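Local coordinates for protein putative transcription regulator (Lactobacillus plantarum WCFS1, PDB 3COL) that probably binds DNA through an N-terminal helix-turn-helix of the TetR family and regulates transcription, at residues A[83-91]-A[137-147]. Residues are numbered along the deposited sequence; the frame is centred on the assembly and turned at random. Where two conformers were deposited one is given.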
loop_
_atom_site.group_PDB
_atom_site.type_symbol
_atom_site.label_atom_id
_atom_site.label_comp_id
_atom_site.label_asym_id
_atom_site.label_seq_id
_atom_site.Cartn_x
_atom_site.Cartn_y
_atom_site.Cartn_z
ATOM N N ILE A 83 -7.311 -3.951 -30.029
ATOM C CA ILE A 83 -7.761 -4.928 -29.035
ATOM C C ILE A 83 -8.703 -4.220 -28.047
ATOM O O ILE A 83 -8.428 -3.105 -27.597
ATOM C CB ILE A 83 -6.577 -5.554 -28.248
ATOM C CG1 ILE A 83 -5.535 -6.146 -29.196
ATOM C CG2 ILE A 83 -7.064 -6.611 -27.189
ATOM C CD1 ILE A 83 -6.085 -7.122 -30.241
ATOM N N ASP A 84 -9.831 -4.837 -27.717
ATOM C CA ASP A 84 -10.746 -4.096 -26.869
ATOM C C ASP A 84 -10.136 -3.863 -25.477
ATOM O O ASP A 84 -9.304 -4.648 -24.993
ATOM C CB ASP A 84 -12.108 -4.765 -26.790
ATOM C CG ASP A 84 -12.109 -5.931 -25.881
ATOM O OD1 ASP A 84 -11.599 -7.003 -26.301
ATOM O OD2 ASP A 84 -12.621 -5.768 -24.754
ATOM N N VAL A 85 -10.516 -2.751 -24.853
ATOM C CA VAL A 85 -9.853 -2.357 -23.617
ATOM C C VAL A 85 -10.061 -3.321 -22.476
ATOM O O VAL A 85 -9.221 -3.400 -21.589
ATOM C CB VAL A 85 -10.230 -0.928 -23.162
ATOM C CG1 VAL A 85 -9.677 0.077 -24.149
ATOM C CG2 VAL A 85 -11.774 -0.771 -22.988
ATOM N N THR A 86 -11.187 -4.040 -22.485
ATOM C CA THR A 86 -11.558 -4.951 -21.400
ATOM C C THR A 86 -10.596 -6.105 -21.354
ATOM O O THR A 86 -10.152 -6.538 -20.264
ATOM C CB THR A 86 -13.063 -5.442 -21.543
ATOM O OG1 THR A 86 -13.928 -4.344 -21.265
ATOM C CG2 THR A 86 -13.408 -6.586 -20.573
ATOM N N THR A 87 -10.310 -6.630 -22.549
ATOM C CA THR A 87 -9.314 -7.685 -22.746
ATOM C C THR A 87 -7.898 -7.197 -22.299
ATOM O O THR A 87 -7.201 -7.902 -21.581
ATOM C CB THR A 87 -9.302 -8.132 -24.239
ATOM O OG1 THR A 87 -10.593 -8.666 -24.569
ATOM C CG2 THR A 87 -8.232 -9.210 -24.510
ATOM N N ARG A 88 -7.477 -6.020 -22.766
ATOM C CA ARG A 88 -6.149 -5.514 -22.433
ATOM C C ARG A 88 -5.981 -5.233 -20.940
ATOM O O ARG A 88 -4.917 -5.468 -20.412
ATOM C CB ARG A 88 -5.809 -4.238 -23.235
ATOM C CG ARG A 88 -5.605 -4.497 -24.716
ATOM C CD ARG A 88 -5.094 -3.224 -25.383
ATOM N NE ARG A 88 -6.191 -2.392 -25.859
ATOM C CZ ARG A 88 -6.095 -1.096 -26.131
ATOM N NH1 ARG A 88 -7.165 -0.448 -26.585
ATOM N NH2 ARG A 88 -4.947 -0.454 -25.951
ATOM N N ILE A 89 -7.010 -4.703 -20.274
ATOM C CA ILE A 89 -6.994 -4.559 -18.807
ATOM C C ILE A 89 -6.801 -5.920 -18.096
ATOM O O ILE A 89 -5.990 -6.041 -17.189
ATOM C CB ILE A 89 -8.243 -3.773 -18.269
ATOM C CG1 ILE A 89 -8.161 -2.322 -18.712
ATOM C CG2 ILE A 89 -8.308 -3.797 -16.677
ATOM C CD1 ILE A 89 -9.421 -1.522 -18.430
ATOM N N ARG A 90 -7.529 -6.938 -18.524
ATOM C CA ARG A 90 -7.384 -8.251 -17.925
ATOM C C ARG A 90 -5.964 -8.804 -18.100
ATOM O O ARG A 90 -5.374 -9.325 -17.146
ATOM C CB ARG A 90 -8.437 -9.230 -18.466
ATOM C CG ARG A 90 -8.528 -10.535 -17.654
ATOM C CD ARG A 90 -9.532 -11.526 -18.246
ATOM N NE ARG A 90 -9.028 -12.092 -19.504
ATOM C CZ ARG A 90 -9.434 -11.716 -20.719
ATOM N NH1 ARG A 90 -10.350 -10.781 -20.848
ATOM N NH2 ARG A 90 -8.928 -12.287 -21.803
ATOM N N LEU A 91 -5.428 -8.680 -19.318
ATOM C CA LEU A 91 -4.044 -9.067 -19.631
ATOM C C LEU A 91 -3.068 -8.325 -18.737
ATOM O O LEU A 91 -2.107 -8.911 -18.232
ATOM C CB LEU A 91 -3.705 -8.749 -21.093
ATOM C CG LEU A 91 -4.462 -9.518 -22.196
ATOM C CD1 LEU A 91 -4.005 -8.992 -23.590
ATOM C CD2 LEU A 91 -4.306 -11.047 -22.066
ATOM N N LEU A 137 -4.170 3.334 -21.631
ATOM C CA LEU A 137 -5.171 2.263 -21.671
ATOM C C LEU A 137 -6.314 2.594 -20.703
ATOM O O LEU A 137 -7.473 2.433 -21.038
ATOM C CB LEU A 137 -4.540 0.919 -21.289
ATOM C CG LEU A 137 -5.403 -0.335 -21.052
ATOM C CD1 LEU A 137 -6.346 -0.579 -22.247
ATOM C CD2 LEU A 137 -4.472 -1.564 -20.781
ATOM N N LEU A 138 -5.956 3.035 -19.494
ATOM C CA LEU A 138 -6.955 3.302 -18.466
ATOM C C LEU A 138 -7.807 4.513 -18.839
ATOM O O LEU A 138 -9.029 4.459 -18.765
ATOM C CB LEU A 138 -6.314 3.409 -17.064
ATOM C CG LEU A 138 -5.662 2.095 -16.604
ATOM C CD1 LEU A 138 -5.093 2.223 -15.227
ATOM C CD2 LEU A 138 -6.671 0.976 -16.588
ATOM N N THR A 139 -7.184 5.586 -19.310
ATOM C CA THR A 139 -7.965 6.762 -19.753
ATOM C C THR A 139 -8.915 6.446 -20.911
ATOM O O THR A 139 -10.083 6.903 -20.936
ATOM C CB THR A 139 -7.071 8.020 -20.056
ATOM O OG1 THR A 139 -6.219 7.760 -21.177
ATOM C CG2 THR A 139 -6.194 8.320 -18.888
ATOM N N ALA A 140 -8.435 5.640 -21.858
ATOM C CA ALA A 140 -9.282 5.189 -22.965
ATOM C C ALA A 140 -10.478 4.380 -22.455
ATOM O O ALA A 140 -11.599 4.586 -22.892
ATOM C CB ALA A 140 -8.466 4.385 -23.977
ATOM N N ALA A 141 -10.232 3.520 -21.461
ATOM C CA ALA A 141 -11.296 2.742 -20.831
ATOM C C ALA A 141 -12.277 3.653 -20.068
ATOM O O ALA A 141 -13.490 3.402 -20.045
ATOM C CB ALA A 141 -10.678 1.655 -19.894
ATOM N N ILE A 142 -11.747 4.690 -19.429
ATOM C CA ILE A 142 -12.585 5.672 -18.759
ATOM C C ILE A 142 -13.444 6.407 -19.800
ATOM O O ILE A 142 -14.649 6.483 -19.650
ATOM C CB ILE A 142 -11.757 6.647 -17.887
ATOM C CG1 ILE A 142 -11.225 5.928 -16.656
ATOM C CG2 ILE A 142 -12.590 7.842 -17.435
ATOM C CD1 ILE A 142 -10.032 6.623 -16.019
ATOM N N ASP A 143 -12.828 6.909 -20.863
ATOM C CA ASP A 143 -13.587 7.587 -21.924
ATOM C C ASP A 143 -14.693 6.734 -22.546
ATOM O O ASP A 143 -15.745 7.260 -22.916
ATOM C CB ASP A 143 -12.656 8.126 -23.008
ATOM C CG ASP A 143 -13.385 9.018 -24.028
ATOM O OD1 ASP A 143 -14.005 10.049 -23.643
ATOM O OD2 ASP A 143 -13.330 8.670 -25.229
ATOM N N ALA A 144 -14.462 5.420 -22.640
ATOM C CA ALA A 144 -15.408 4.522 -23.289
ATOM C C ALA A 144 -16.542 4.140 -22.336
ATOM O O ALA A 144 -17.479 3.441 -22.724
ATOM C CB ALA A 144 -14.708 3.306 -23.775
ATOM N N LYS A 145 -16.446 4.629 -21.111
ATOM C CA LYS A 145 -17.309 4.252 -20.008
ATOM C C LYS A 145 -17.264 2.747 -19.678
ATOM O O LYS A 145 -18.245 2.171 -19.209
ATOM C CB LYS A 145 -18.734 4.800 -20.199
ATOM C CG LYS A 145 -18.788 6.349 -20.162
ATOM C CD LYS A 145 -20.148 6.876 -19.647
ATOM C CE LYS A 145 -20.195 8.412 -19.542
ATOM N NZ LYS A 145 -21.599 8.956 -19.828
ATOM N N VAL A 146 -16.100 2.150 -19.907
ATOM C CA VAL A 146 -15.845 0.758 -19.563
ATOM C C VAL A 146 -15.454 0.631 -18.092
ATOM O O VAL A 146 -15.891 -0.298 -17.396
ATOM C CB VAL A 146 -14.768 0.184 -20.489
ATOM C CG1 VAL A 146 -14.240 -1.125 -19.982
ATOM C CG2 VAL A 146 -15.370 -0.000 -21.920
ATOM N N ILE A 147 -14.615 1.539 -17.606
ATOM C CA ILE A 147 -14.310 1.560 -16.170
ATOM C C ILE A 147 -14.777 2.899 -15.577
ATOM O O ILE A 147 -15.086 3.850 -16.333
ATOM C CB ILE A 147 -12.812 1.270 -15.893
ATOM C CG1 ILE A 147 -11.950 2.444 -16.390
ATOM C CG2 ILE A 147 -12.428 -0.122 -16.452
ATOM C CD1 ILE A 147 -10.408 2.272 -16.237
#
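Leu137 of helix 133-143 lies against Val85, Arg88 and Ile89 in the first turns of helix 85-102. Its CB leaves the helix with CG anti to the backbone N (chi1 171°), which swings the branched end across to the other helix. There CG lies 4.1 Å from Ile89 CG1. The two methyls straddle Arg88 CB; CD2 is also near Arg88 O, while CD1 carries on to touch Val85 CG1 at 3.9 Å and sits 3.8 Å above the plane of the Arg88 guanidinium, over its centre.

That guanidinium is held from its rim. Arg88 NE donates to Ile83 O (2.9 Å), arriving above the carbonyl plane, NH1 adds a weak bond to the same oxygen, and NH2 goes to Leu78 O. The chain bends at chi3 (-90°) to bring the group back to Ile83, just ahead of the helix that Asp84 N-caps.

Farther along, Ile89 CD1 packs on Ala141 CB at 3.7 Å and on Ile147 CG2, with Leu138 CD2 close by. Val85 CG2 meets Val146 CG2 at 3.8 Å, and Val146 CG1 also touches Thr86 OG1. A Schellman motif at Lys145 ends the second helix and turns the chain so that Val146 and Ile147 face the first; Ala141 O accepts from both their backbone nitrogens. Trp190 of helix 182-193 touches Ile89 and Ile147.

Segments 85-91 and 137-143 run at 142°, well inclined from antiparallel, and no hydrogen bond links 83-91 to 137-147: apolar side-chain fit joins them, while the buried arginine bonds to carbonyls of Ile83 and of Leu78 in helix 72-78, turning a face to Leu137 CD1.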